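Local coordinates for maternal protein tudor (Drosophila melanogaster, PDB 4Q5W) that is required in oogenesis for primordial germ cell formation and may repress transposons with Piwi proteins through the piRNA pathway, this piece being its extended Tudor domain 9, at residues Glu119-Leu124 against Lys172-Glu177; Asp130-Ser135 against Arg162-Tyr167; Thr9-Glu12 against Arg16-Leu19; Leu126-Ala131 against Glu168-Leu173. One frame throughout, in Å; residues are numbered along the deposited sequence. Where two conformers were deposited one is given.

Contact 1 of 4, residues Glu119-Leu124 against Lys172-Glu177; sequences EKNKAL and KLVQAE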
loop_
_atom_site.group_PDB
_atom_site.type_symbol
_atom_site.label_atom_id
_atom_site.label_comp_id
_atom_site.label_asym_id
_atom_site.label_seq_id
_atom_site.Cartn_x
_atom_site.Cartn_y
_atom_site.Cartn_z
ATOM N N GLU A 119 -4.134 18.922 -1.279
ATOM C CA GLU A 119 -2.747 19.393 -1.354
ATOM C C GLU A 119 -2.421 20.470 -0.323
ATOM O O GLU A 119 -1.278 20.595 0.128
ATOM C CB GLU A 119 -2.432 19.924 -2.757
ATOM C CG GLU A 119 -2.718 18.933 -3.874
ATOM C CD GLU A 119 -1.866 17.683 -3.788
ATOM O OE1 GLU A 119 -0.770 17.732 -3.180
ATOM O OE2 GLU A 119 -2.296 16.646 -4.335
ATOM N N LYS A 120 -3.422 21.258 0.034
ATOM C CA LYS A 120 -3.231 22.358 0.968
ATOM C C LYS A 120 -3.359 21.889 2.414
ATOM O O LYS A 120 -3.016 22.615 3.347
ATOM C CB LYS A 120 -4.234 23.471 0.661
ATOM C CG LYS A 120 -3.884 24.252 -0.602
ATOM C CD LYS A 120 -4.956 25.263 -0.987
ATOM C CE LYS A 120 -4.463 26.167 -2.116
ATOM N NZ LYS A 120 -5.336 27.356 -2.345
ATOM N N ASN A 121 -3.857 20.672 2.584
ATOM C CA ASN A 121 -4.155 20.131 3.903
ATOM C C ASN A 121 -3.749 18.668 3.943
ATOM O O ASN A 121 -4.579 17.798 4.153
ATOM C CB ASN A 121 -5.659 20.252 4.191
ATOM C CG ASN A 121 -6.167 21.678 4.041
ATOM O OD1 ASN A 121 -5.901 22.526 4.884
ATOM N ND2 ASN A 121 -6.902 21.946 2.964
ATOM N N LYS A 122 -2.459 18.399 3.747
ATOM C CA LYS A 122 -2.006 17.027 3.524
ATOM C C LYS A 122 -2.213 16.088 4.718
ATOM O O LYS A 122 -2.767 14.982 4.572
ATOM C CB LYS A 122 -0.525 17.029 3.133
ATOM C CG LYS A 122 -0.229 17.666 1.783
ATOM C CD LYS A 122 1.277 17.624 1.483
ATOM C CE LYS A 122 1.584 18.133 0.088
ATOM N NZ LYS A 122 1.241 19.573 -0.052
ATOM N N ALA A 123 -1.736 16.513 5.886
ATOM C CA ALA A 123 -1.830 15.688 7.085
ATOM C C ALA A 123 -3.283 15.448 7.492
ATOM O O ALA A 123 -3.664 14.330 7.831
ATOM C CB ALA A 123 -1.041 16.311 8.235
ATOM N N LEU A 124 -4.102 16.491 7.443
ATOM C CA LEU A 124 -5.507 16.324 7.813
ATOM C C LEU A 124 -6.231 15.406 6.827
ATOM O O LEU A 124 -7.061 14.581 7.209
ATOM C CB LEU A 124 -6.202 17.688 7.890
ATOM C CG LEU A 124 -7.721 17.695 8.110
ATOM C CD1 LEU A 124 -8.107 16.957 9.374
ATOM C CD2 LEU A 124 -8.189 19.145 8.188
ATOM N N LYS A 172 -15.392 16.755 1.653
ATOM C CA LYS A 172 -16.432 17.257 2.551
ATOM C C LYS A 172 -16.013 17.210 4.017
ATOM O O LYS A 172 -16.177 18.192 4.736
ATOM C CB LYS A 172 -17.745 16.494 2.344
ATOM C CG LYS A 172 -18.875 17.003 3.235
ATOM C CD LYS A 172 -20.213 16.389 2.868
ATOM C CE LYS A 172 -20.327 14.963 3.333
ATOM N NZ LYS A 172 -21.673 14.410 3.004
ATOM N N LEU A 173 -15.477 16.070 4.454
ATOM C CA LEU A 173 -15.013 15.906 5.834
ATOM C C LEU A 173 -13.867 16.843 6.213
ATOM O O LEU A 173 -13.845 17.373 7.319
ATOM C CB LEU A 173 -14.594 14.464 6.114
ATOM C CG LEU A 173 -15.662 13.368 6.075
ATOM C CD1 LEU A 173 -15.073 12.030 6.477
ATOM C CD2 LEU A 173 -16.860 13.708 6.969
ATOM N N VAL A 174 -12.908 17.023 5.303
ATOM C CA VAL A 174 -11.773 17.909 5.561
ATOM C C VAL A 174 -12.249 19.362 5.654
ATOM O O VAL A 174 -11.871 20.097 6.558
ATOM C CB VAL A 174 -10.675 17.754 4.481
ATOM C CG1 VAL A 174 -9.626 18.873 4.587
ATOM C CG2 VAL A 174 -10.011 16.379 4.582
ATOM N N GLN A 175 -13.104 19.768 4.723
ATOM C CA GLN A 175 -13.624 21.129 4.735
ATOM C C GLN A 175 -14.435 21.386 5.999
ATOM O O GLN A 175 -14.397 22.487 6.553
ATOM C CB GLN A 175 -14.474 21.391 3.488
ATOM C CG GLN A 175 -13.663 21.447 2.200
ATOM C CD GLN A 175 -12.826 22.707 2.075
ATOM O OE1 GLN A 175 -11.682 22.763 2.539
ATOM N NE2 GLN A 175 -13.383 23.721 1.425
ATOM N N ALA A 176 -15.158 20.369 6.458
ATOM C CA ALA A 176 -16.012 20.517 7.631
ATOM C C ALA A 176 -15.190 20.735 8.896
ATOM O O ALA A 176 -15.569 21.521 9.760
ATOM C CB ALA A 176 -16.929 19.303 7.787
ATOM N N GLU A 177 -14.054 20.046 8.991
ATOM C CA GLU A 177 -13.166 20.194 10.138
ATOM C C GLU A 177 -12.452 21.548 10.109
ATOM O O GLU A 177 -12.368 22.230 11.127
ATOM C CB GLU A 177 -12.151 19.046 10.191
ATOM C CG GLU A 177 -11.216 19.111 11.397
ATOM C CD GLU A 177 -10.608 17.758 11.740
ATOM O OE1 GLU A 177 -9.571 17.736 12.434
ATOM O OE2 GLU A 177 -11.180 16.720 11.345
#
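L124 and V174 make the apolar part of this contact, each running past the other's flank between the start of helix 122-134 and the middle of helix 166-182. Their closest atoms are L124 CD2 and V174 CG1, 3.9 Å apart. L124 can get there because its CG stands anti to the backbone N (chi1 173°), which carries both methyls across toward the other helix. N121 adds its CB, 4.2 Å from V174 CG1, so that V174 is met by the N-cap residue and by a residue of the first turn. L178, one turn beyond V174, also touches both N121 and L124.

Beside it the leucine meets a polar group without bonding to it. The carboxylate of E177, carried across on an extended chain, lies against the other methyl, with OE1 3.5 Å from L124 CD1. Cutting L124 back to an alanine would probably leave a gap beside V174 CG1 and take from the E177 carboxylate the methyl it rests on.

Polar bonds stay on the side of 119-124: K122 NZ reaches back to E119 O at 2.7 Å, in the carbonyl plane and on a lone pair, and N121 ND2 bonds to I117 O. They tie helix 116-120 to the helix that follows, across the break at N121. The result is plain helix-helix packing within the helical part of the extended Tudor fold.

Contact 2 of 4, residues Asp130-Ser135 against Arg162-Tyr167; sequences DALLDS and RSLKIY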
loop_
_atom_site.group_PDB
_atom_site.type_symbol
_atom_site.label_atom_id
_atom_site.label_comp_id
_atom_site.label_asym_id
_atom_site.label_seq_id
_atom_site.Cartn_x
_atom_site.Cartn_y
_atom_site.Cartn_z
ATOM N N ASP A 130 -7.488 7.789 6.352
ATOM C CA ASP A 130 -7.191 6.566 7.096
ATOM C C ASP A 130 -8.408 6.089 7.880
ATOM O O ASP A 130 -8.716 4.898 7.896
ATOM C CB ASP A 130 -6.003 6.763 8.047
ATOM C CG ASP A 130 -4.666 6.752 7.330
ATOM O OD1 ASP A 130 -4.535 6.040 6.311
ATOM O OD2 ASP A 130 -3.741 7.452 7.794
ATOM N N ALA A 131 -9.107 7.024 8.517
ATOM C CA ALA A 131 -10.284 6.698 9.306
ATOM C C ALA A 131 -11.410 6.202 8.408
ATOM O O ALA A 131 -12.123 5.265 8.760
ATOM C CB ALA A 131 -10.729 7.907 10.100
ATOM N N LEU A 132 -11.558 6.844 7.249
ATOM C CA LEU A 132 -12.521 6.440 6.230
ATOM C C LEU A 132 -12.262 5.009 5.740
ATOM O O LEU A 132 -13.187 4.189 5.616
ATOM C CB LEU A 132 -12.443 7.421 5.057
ATOM C CG LEU A 132 -13.654 7.592 4.151
ATOM C CD1 LEU A 132 -14.907 7.733 5.000
ATOM C CD2 LEU A 132 -13.467 8.821 3.276
ATOM N N LEU A 133 -10.999 4.705 5.466
ATOM C CA LEU A 133 -10.637 3.377 4.984
ATOM C C LEU A 133 -10.826 2.327 6.076
ATOM O O LEU A 133 -11.271 1.213 5.808
ATOM C CB LEU A 133 -9.194 3.363 4.457
ATOM C CG LEU A 133 -8.948 4.159 3.174
ATOM C CD1 LEU A 133 -7.477 4.150 2.780
ATOM C CD2 LEU A 133 -9.813 3.634 2.043
ATOM N N ASP A 134 -10.494 2.680 7.313
ATOM C CA ASP A 134 -10.693 1.751 8.415
ATOM C C ASP A 134 -12.170 1.369 8.515
ATOM O O ASP A 134 -12.509 0.228 8.845
ATOM C CB ASP A 134 -10.189 2.345 9.732
ATOM C CG ASP A 134 -10.025 1.296 10.817
ATOM O OD1 ASP A 134 -9.075 0.488 10.724
ATOM O OD2 ASP A 134 -10.844 1.280 11.760
ATOM N N SER A 135 -13.045 2.317 8.190
ATOM C CA SER A 135 -14.484 2.076 8.273
ATOM C C SER A 135 -15.006 1.049 7.259
ATOM O O SER A 135 -16.128 0.551 7.401
ATOM C CB SER A 135 -15.284 3.389 8.184
ATOM O OG SER A 135 -15.463 3.815 6.846
ATOM N N ARG A 162 -23.024 1.638 2.502
ATOM C CA ARG A 162 -23.035 3.091 2.355
ATOM C C ARG A 162 -22.734 3.514 0.929
ATOM O O ARG A 162 -23.198 4.560 0.482
ATOM C CB ARG A 162 -21.996 3.741 3.271
ATOM C CG ARG A 162 -22.176 3.462 4.748
ATOM C CD ARG A 162 -20.953 3.935 5.517
ATOM N NE ARG A 162 -19.750 3.176 5.173
ATOM C CZ ARG A 162 -18.524 3.506 5.575
ATOM N NH1 ARG A 162 -17.479 2.763 5.227
ATOM N NH2 ARG A 162 -18.346 4.583 6.332
ATOM N N SER A 163 -21.944 2.702 0.228
ATOM C CA SER A 163 -21.405 3.078 -1.074
ATOM C C SER A 163 -20.866 4.504 -1.026
ATOM O O SER A 163 -21.197 5.341 -1.863
ATOM C CB SER A 163 -22.439 2.923 -2.186
ATOM O OG SER A 163 -22.624 1.555 -2.521
ATOM N N LEU A 164 -20.031 4.766 -0.032
ATOM C CA LEU A 164 -19.520 6.105 0.195
ATOM C C LEU A 164 -18.546 6.524 -0.904
ATOM O O LEU A 164 -17.601 5.797 -1.215
ATOM C CB LEU A 164 -18.869 6.162 1.563
ATOM C CG LEU A 164 -18.366 7.510 2.038
ATOM C CD1 LEU A 164 -18.742 7.663 3.498
ATOM C CD2 LEU A 164 -16.855 7.586 1.830
ATOM N N LYS A 165 -18.793 7.691 -1.494
ATOM C CA LYS A 165 -17.991 8.182 -2.611
ATOM C C LYS A 165 -16.792 8.908 -2.044
ATOM O O LYS A 165 -16.909 10.034 -1.555
ATOM C CB LYS A 165 -18.816 9.134 -3.483
ATOM C CG LYS A 165 -20.116 8.524 -3.995
ATOM C CD LYS A 165 -20.942 9.532 -4.796
ATOM C CE LYS A 165 -22.060 8.822 -5.560
ATOM N NZ LYS A 165 -22.901 9.742 -6.383
ATOM N N ILE A 166 -15.638 8.261 -2.096
ATOM C CA ILE A 166 -14.508 8.709 -1.290
ATOM C C ILE A 166 -13.941 10.066 -1.688
ATOM O O ILE A 166 -13.604 10.866 -0.826
ATOM C CB ILE A 166 -13.423 7.634 -1.224
ATOM C CG1 ILE A 166 -13.988 6.400 -0.526
ATOM C CG2 ILE A 166 -12.208 8.134 -0.450
ATOM C CD1 ILE A 166 -13.116 5.171 -0.652
ATOM N N TYR A 167 -13.847 10.339 -2.984
ATOM C CA TYR A 167 -13.278 11.610 -3.434
ATOM C C TYR A 167 -14.101 12.780 -2.898
ATOM O O TYR A 167 -13.573 13.703 -2.262
ATOM C CB TYR A 167 -13.178 11.641 -4.966
ATOM C CG TYR A 167 -12.740 12.974 -5.549
ATOM C CD1 TYR A 167 -11.461 13.462 -5.328
ATOM C CD2 TYR A 167 -13.600 13.730 -6.342
ATOM C CE1 TYR A 167 -11.051 14.676 -5.864
ATOM C CE2 TYR A 167 -13.193 14.947 -6.886
ATOM C CZ TYR A 167 -11.912 15.410 -6.637
ATOM O OH TYR A 167 -11.492 16.607 -7.173
#
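L132 has the most surface buried here: it leaves the last turns of helix 122-134 and packs on L164, just before helix 166-182, and on I166 in its first turn. In an extended Tudor domain these helices belong with the staphylococcal nuclease-like part of the fold, whose sheet lies behind I166. With CG anti to the backbone N (chi1 -155°), the leucine spreads its two methyls over two partners. L132 CD1 comes to 3.7 Å from L164 CD2, and L132 CD2 to 4.0 Å from I166 CG2, the L132 and I166 side chains lying antiparallel flank to flank. H169 touches both L132 and L164, while I166 also rests on M112 of strand 108-112, so I166 carries the contact on to the sheet. With an alanine here, L164 CD2 would probably lose its neighbour on helix 122-134 and I166 CG2 one of its packing partners.

R162 is the second main partner, and its contact is polar and at the surface. Its chain bends at chi3 (-65°) to bring the guanidinium edge to the hydroxyl of S135, and the charge has a second partner in D160, which forms a salt bridge with NH1. The grip on the serine is end-on: R162 NH1 donates to S135 OG over 2.8 Å and R162 NH2 to that same oxygen over 3.0 Å, both bonds bent but in the guanidinium plane. The serine hydroxyl in turn donates back into its own helix, S135 OG lying 2.6 Å from L132 O with the donor tilted 22° from the carbonyl plane.

Contact 3 of 4, residues Thr9-Glu12 against Arg16-Leu19; sequences THVE and RIYL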
loop_
_atom_site.group_PDB
_atom_site.type_symbol
_atom_site.label_atom_id
_atom_site.label_comp_id
_atom_site.label_asym_id
_atom_site.label_seq_id
_atom_site.Cartn_x
_atom_site.Cartn_y
_atom_site.Cartn_z
ATOM N N THR A 9 -4.071 -1.337 0.476
ATOM C CA THR A 9 -3.041 -1.866 1.366
ATOM C C THR A 9 -2.041 -0.810 1.847
ATOM O O THR A 9 -1.369 -1.015 2.862
ATOM C CB THR A 9 -2.289 -3.056 0.720
ATOM O OG1 THR A 9 -1.865 -2.706 -0.600
ATOM C CG2 THR A 9 -3.190 -4.272 0.648
ATOM N N HIS A 10 -1.943 0.312 1.137
ATOM C CA HIS A 10 -1.068 1.406 1.582
ATOM C C HIS A 10 -1.415 2.717 0.915
ATOM O O HIS A 10 -1.625 2.776 -0.292
ATOM C CB HIS A 10 0.412 1.112 1.294
ATOM C CG HIS A 10 1.331 2.230 1.689
ATOM N ND1 HIS A 10 1.528 2.598 3.004
ATOM C CD2 HIS A 10 2.091 3.070 0.947
ATOM C CE1 HIS A 10 2.375 3.612 3.055
ATOM N NE2 HIS A 10 2.729 3.921 1.819
ATOM N N VAL A 11 -1.443 3.782 1.702
ATOM C CA VAL A 11 -1.659 5.108 1.143
ATOM C C VAL A 11 -0.419 5.966 1.317
ATOM O O VAL A 11 -0.025 6.258 2.440
ATOM C CB VAL A 11 -2.841 5.805 1.821
ATOM C CG1 VAL A 11 -2.955 7.256 1.319
ATOM C CG2 VAL A 11 -4.105 5.034 1.545
ATOM N N GLU A 12 0.207 6.361 0.212
ATOM C CA GLU A 12 1.333 7.289 0.286
ATOM C C GLU A 12 0.798 8.718 0.316
ATOM O O GLU A 12 1.226 9.548 1.119
ATOM C CB GLU A 12 2.261 7.099 -0.912
ATOM C CG GLU A 12 3.552 7.902 -0.816
ATOM C CD GLU A 12 4.469 7.401 0.289
ATOM O OE1 GLU A 12 4.422 6.195 0.617
ATOM O OE2 GLU A 12 5.230 8.217 0.838
ATOM N N ARG A 16 -1.342 8.459 -4.827
ATOM C CA ARG A 16 -0.490 7.277 -4.872
ATOM C C ARG A 16 -0.981 6.261 -3.852
ATOM O O ARG A 16 -0.555 6.255 -2.695
ATOM C CB ARG A 16 0.979 7.660 -4.628
ATOM C CG ARG A 16 1.965 6.510 -4.820
ATOM C CD ARG A 16 3.398 7.012 -4.773
ATOM N NE ARG A 16 4.367 5.925 -4.697
ATOM C CZ ARG A 16 4.996 5.412 -5.747
ATOM N NH1 ARG A 16 5.867 4.425 -5.588
ATOM N NH2 ARG A 16 4.746 5.878 -6.962
ATOM N N ILE A 17 -1.897 5.408 -4.298
ATOM C CA ILE A 17 -2.561 4.461 -3.423
ATOM C C ILE A 17 -2.306 3.055 -3.944
ATOM O O ILE A 17 -2.559 2.782 -5.113
ATOM C CB ILE A 17 -4.085 4.725 -3.414
ATOM C CG1 ILE A 17 -4.380 6.150 -2.944
ATOM C CG2 ILE A 17 -4.825 3.723 -2.518
ATOM C CD1 ILE A 17 -5.850 6.508 -3.073
ATOM N N TYR A 18 -1.794 2.181 -3.080
ATOM C CA TYR A 18 -1.566 0.773 -3.415
ATOM C C TYR A 18 -2.823 -0.056 -3.180
ATOM O O TYR A 18 -3.379 -0.026 -2.085
ATOM C CB TYR A 18 -0.434 0.207 -2.548
ATOM C CG TYR A 18 0.941 0.712 -2.924
ATOM C CD1 TYR A 18 1.393 1.950 -2.482
ATOM C CD2 TYR A 18 1.790 -0.060 -3.699
ATOM C CE1 TYR A 18 2.655 2.411 -2.817
ATOM C CE2 TYR A 18 3.058 0.392 -4.042
ATOM C CZ TYR A 18 3.483 1.627 -3.596
ATOM O OH TYR A 18 4.741 2.077 -3.936
ATOM N N LEU A 19 -3.270 -0.793 -4.201
ATOM C CA LEU A 19 -4.463 -1.631 -4.091
ATOM C C LEU A 19 -4.202 -3.025 -4.611
ATOM O O LEU A 19 -3.528 -3.194 -5.622
ATOM C CB LEU A 19 -5.622 -1.085 -4.946
ATOM C CG LEU A 19 -6.353 0.184 -4.543
ATOM C CD1 LEU A 19 -5.478 1.335 -4.872
ATOM C CD2 LEU A 19 -7.673 0.309 -5.267
HETATM O O HOH W 1 5.021 4.885 -2.132
#
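H10 and Y18 are neighbours on one face of an antiparallel hairpin, their side chains running alongside in a common direction. H10 has CG anti to its backbone N (chi1 178°), and the edge of its ring meets the tyrosine: H10 CD2 is 3.7 Å from Y18 CD1, with the planes at 52°, an oblique pair. The far end of the imidazole turns along its own segment to E12, where H10 NE2 donates to E12 OE1 over 3.1 Å, in the ring plane. E12 accepts this by bending at chi2 (68°), and the bond probably fixes the rotation of the imidazole.

E12 and R16 also run alongside each other. Their aliphatic parts touch, E12 CB to R16 CG at 4.0 Å, while a water joins their polar ends: it accepts from R16 NE at 2.8 Å, donates to E12 OE1, and holds a weak bond with Y18 OH. On the other face V11 and I17 form the non-hydrogen-bonded pair and lie against F129 of helix 122-134.

The backbone is stitched by T9 N to Y18 O, Y18 N to H10 O (2.9 Å) and E12 N to R16 O. T9 and H10 both stand opposite Y18, a classic beta bulge; the T9 hydroxyl bonds to Y84 O. This bulged hairpin, 5-11 with 16-21, supplies the first two strands of the nuclease-like sheet in the extended Tudor fold.

Contact 4 of 4, residues Leu126-Ala131 against Glu168-Leu173; sequences LTTFDA and EHLQKL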
loop_
_atom_site.group_PDB
_atom_site.type_symbol
_atom_site.label_atom_id
_atom_site.label_comp_id
_atom_site.label_asym_id
_atom_site.label_seq_id
_atom_site.Cartn_x
_atom_site.Cartn_y
_atom_site.Cartn_z
ATOM N N LEU A 126 -4.878 13.022 5.034
ATOM C CA LEU A 126 -4.441 11.632 5.159
ATOM C C LEU A 126 -4.975 10.933 6.410
ATOM O O LEU A 126 -5.322 9.748 6.362
ATOM C CB LEU A 126 -2.925 11.517 5.039
ATOM C CG LEU A 126 -2.463 11.820 3.613
ATOM C CD1 LEU A 126 -1.017 11.376 3.409
ATOM C CD2 LEU A 126 -3.393 11.192 2.557
ATOM N N THR A 127 -5.066 11.650 7.522
ATOM C CA THR A 127 -5.619 11.060 8.740
ATOM C C THR A 127 -7.126 10.813 8.594
ATOM O O THR A 127 -7.650 9.796 9.074
ATOM C CB THR A 127 -5.292 11.898 10.011
ATOM O OG1 THR A 127 -5.741 11.202 11.180
ATOM C CG2 THR A 127 -5.943 13.275 9.962
ATOM N N THR A 128 -7.815 11.737 7.925
ATOM C CA THR A 128 -9.239 11.564 7.663
ATOM C C THR A 128 -9.456 10.382 6.720
ATOM O O THR A 128 -10.369 9.591 6.918
ATOM C CB THR A 128 -9.865 12.848 7.097
ATOM O OG1 THR A 128 -9.563 13.931 7.987
ATOM C CG2 THR A 128 -11.401 12.714 6.967
ATOM N N PHE A 129 -8.596 10.254 5.712
ATOM C CA PHE A 129 -8.697 9.171 4.737
ATOM C C PHE A 129 -8.473 7.830 5.455
ATOM O O PHE A 129 -9.192 6.856 5.215
ATOM C CB PHE A 129 -7.641 9.394 3.643
ATOM C CG PHE A 129 -7.788 8.512 2.422
ATOM C CD1 PHE A 129 -8.958 7.792 2.161
ATOM C CD2 PHE A 129 -6.739 8.425 1.515
ATOM C CE1 PHE A 129 -9.066 6.996 1.026
ATOM C CE2 PHE A 129 -6.837 7.628 0.377
ATOM C CZ PHE A 129 -7.996 6.912 0.134
ATOM N N ASP A 130 -7.488 7.789 6.352
ATOM C CA ASP A 130 -7.191 6.566 7.096
ATOM C C ASP A 130 -8.408 6.089 7.880
ATOM O O ASP A 130 -8.716 4.898 7.896
ATOM C CB ASP A 130 -6.003 6.763 8.047
ATOM C CG ASP A 130 -4.666 6.752 7.330
ATOM O OD1 ASP A 130 -4.535 6.040 6.311
ATOM O OD2 ASP A 130 -3.741 7.452 7.794
ATOM N N ALA A 131 -9.107 7.024 8.517
ATOM C CA ALA A 131 -10.284 6.698 9.306
ATOM C C ALA A 131 -11.410 6.202 8.408
ATOM O O ALA A 131 -12.123 5.265 8.760
ATOM C CB ALA A 131 -10.729 7.907 10.100
ATOM N N GLU A 168 -15.405 12.727 -3.134
ATOM C CA GLU A 168 -16.290 13.775 -2.678
ATOM C C GLU A 168 -16.444 13.797 -1.159
ATOM O O GLU A 168 -16.456 14.865 -0.561
ATOM C CB GLU A 168 -17.648 13.667 -3.372
ATOM C CG GLU A 168 -17.575 13.933 -4.874
ATOM C CD GLU A 168 -17.193 12.713 -5.700
ATOM O OE1 GLU A 168 -16.965 11.635 -5.115
ATOM O OE2 GLU A 168 -17.132 12.838 -6.949
ATOM N N HIS A 169 -16.567 12.625 -0.537
ATOM C CA HIS A 169 -16.753 12.570 0.907
ATOM C C HIS A 169 -15.531 13.059 1.674
ATOM O O HIS A 169 -15.650 13.743 2.698
ATOM C CB HIS A 169 -17.075 11.150 1.359
ATOM C CG HIS A 169 -17.688 11.087 2.717
ATOM N ND1 HIS A 169 -19.001 11.432 2.951
ATOM C CD2 HIS A 169 -17.159 10.770 3.924
ATOM C CE1 HIS A 169 -19.263 11.302 4.240
ATOM N NE2 HIS A 169 -18.166 10.891 4.850
ATOM N N LEU A 170 -14.353 12.711 1.176
ATOM C CA LEU A 170 -13.116 13.108 1.851
ATOM C C LEU A 170 -12.953 14.622 1.812
ATOM O O LEU A 170 -12.566 15.238 2.807
ATOM C CB LEU A 170 -11.911 12.433 1.209
ATOM C CG LEU A 170 -10.578 12.638 1.923
ATOM C CD1 LEU A 170 -10.636 12.160 3.377
ATOM C CD2 LEU A 170 -9.479 11.910 1.169
ATOM N N GLN A 171 -13.269 15.224 0.671
ATOM C CA GLN A 171 -13.236 16.682 0.575
ATOM C C GLN A 171 -14.195 17.319 1.568
ATOM O O GLN A 171 -13.850 18.297 2.241
ATOM C CB GLN A 171 -13.609 17.139 -0.826
ATOM C CG GLN A 171 -12.541 16.885 -1.870
ATOM C CD GLN A 171 -13.008 17.271 -3.252
ATOM O OE1 GLN A 171 -12.663 18.341 -3.758
ATOM N NE2 GLN A 171 -13.796 16.403 -3.875
ATOM N N LYS A 172 -15.392 16.755 1.653
ATOM C CA LYS A 172 -16.432 17.257 2.551
ATOM C C LYS A 172 -16.013 17.210 4.017
ATOM O O LYS A 172 -16.177 18.192 4.736
ATOM C CB LYS A 172 -17.745 16.494 2.344
ATOM C CG LYS A 172 -18.875 17.003 3.235
ATOM C CD LYS A 172 -20.213 16.389 2.868
ATOM C CE LYS A 172 -20.327 14.963 3.333
ATOM N NZ LYS A 172 -21.673 14.410 3.004
ATOM N N LEU A 173 -15.477 16.070 4.454
ATOM C CA LEU A 173 -15.013 15.906 5.834
ATOM C C LEU A 173 -13.867 16.843 6.213
ATOM O O LEU A 173 -13.845 17.373 7.319
ATOM C CB LEU A 173 -14.594 14.464 6.114
ATOM C CG LEU A 173 -15.662 13.368 6.075
ATOM C CD1 LEU A 173 -15.073 12.030 6.477
ATOM C CD2 LEU A 173 -16.860 13.708 6.969
HETATM O O HOH W 2 -11.371 15.959 8.747
#
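F129 and L170 mark the point where helices 122-134 and 166-182 come nearest in these segments, their CA atoms 6.6 Å apart. The axes of the short segments pass at 9.9 Å, their N-to-C directions 126° apart, so the helices run more against than along each other. L170 and T128 contribute most of the contact. L170 CD1 lies against the opposite backbone, 3.6 Å from F129 N; the same methyl is 3.7 Å from T128 CG2. The other branch comes to the root of the phenylalanine, L170 CD2 to F129 CB at 4.0 Å, with the two side chains roughly perpendicular.

T128 divides its two branches. T128 CG2, anti to the backbone N, faces across and also meets L173 CB at 3.7 Å. OG1 bonds to L124 O in its own helix, and T128 OG1 accepts from a water at 2.8 Å; that water makes a second, weak bond to L173 O, bridging the helices on this side.

Around the junction, L170 is also packed by T125 and by F118 of helix 116-120, so three helices meet on it. F129 carries the contact on toward V11 of strand 5-11, in the sheet.

Overall arrangement
Contacts 1, 4 and 2 follow one another along the same pair, helices 122-134 and 166-182. Contact 4 shares residues with both neighbours and lies about 7 Å, centre to centre, from each. In these three, aliphatic side chains, and in contact 4 a phenylalanine, make the packing. Alongside it contact 1 has a carboxylate resting on a methyl, contact 4 a water bridge and contact 2 a pair of arginine-serine hydrogen bonds. All four are partly buried; contact 3 lies nearest the centre of the chain and is held by strand backbone bonds, with an aromatic and water-linked polar face. F129 of contact 4 joins the two regions, touching V11 and I17, and L133 of contact 2 also packs on V11.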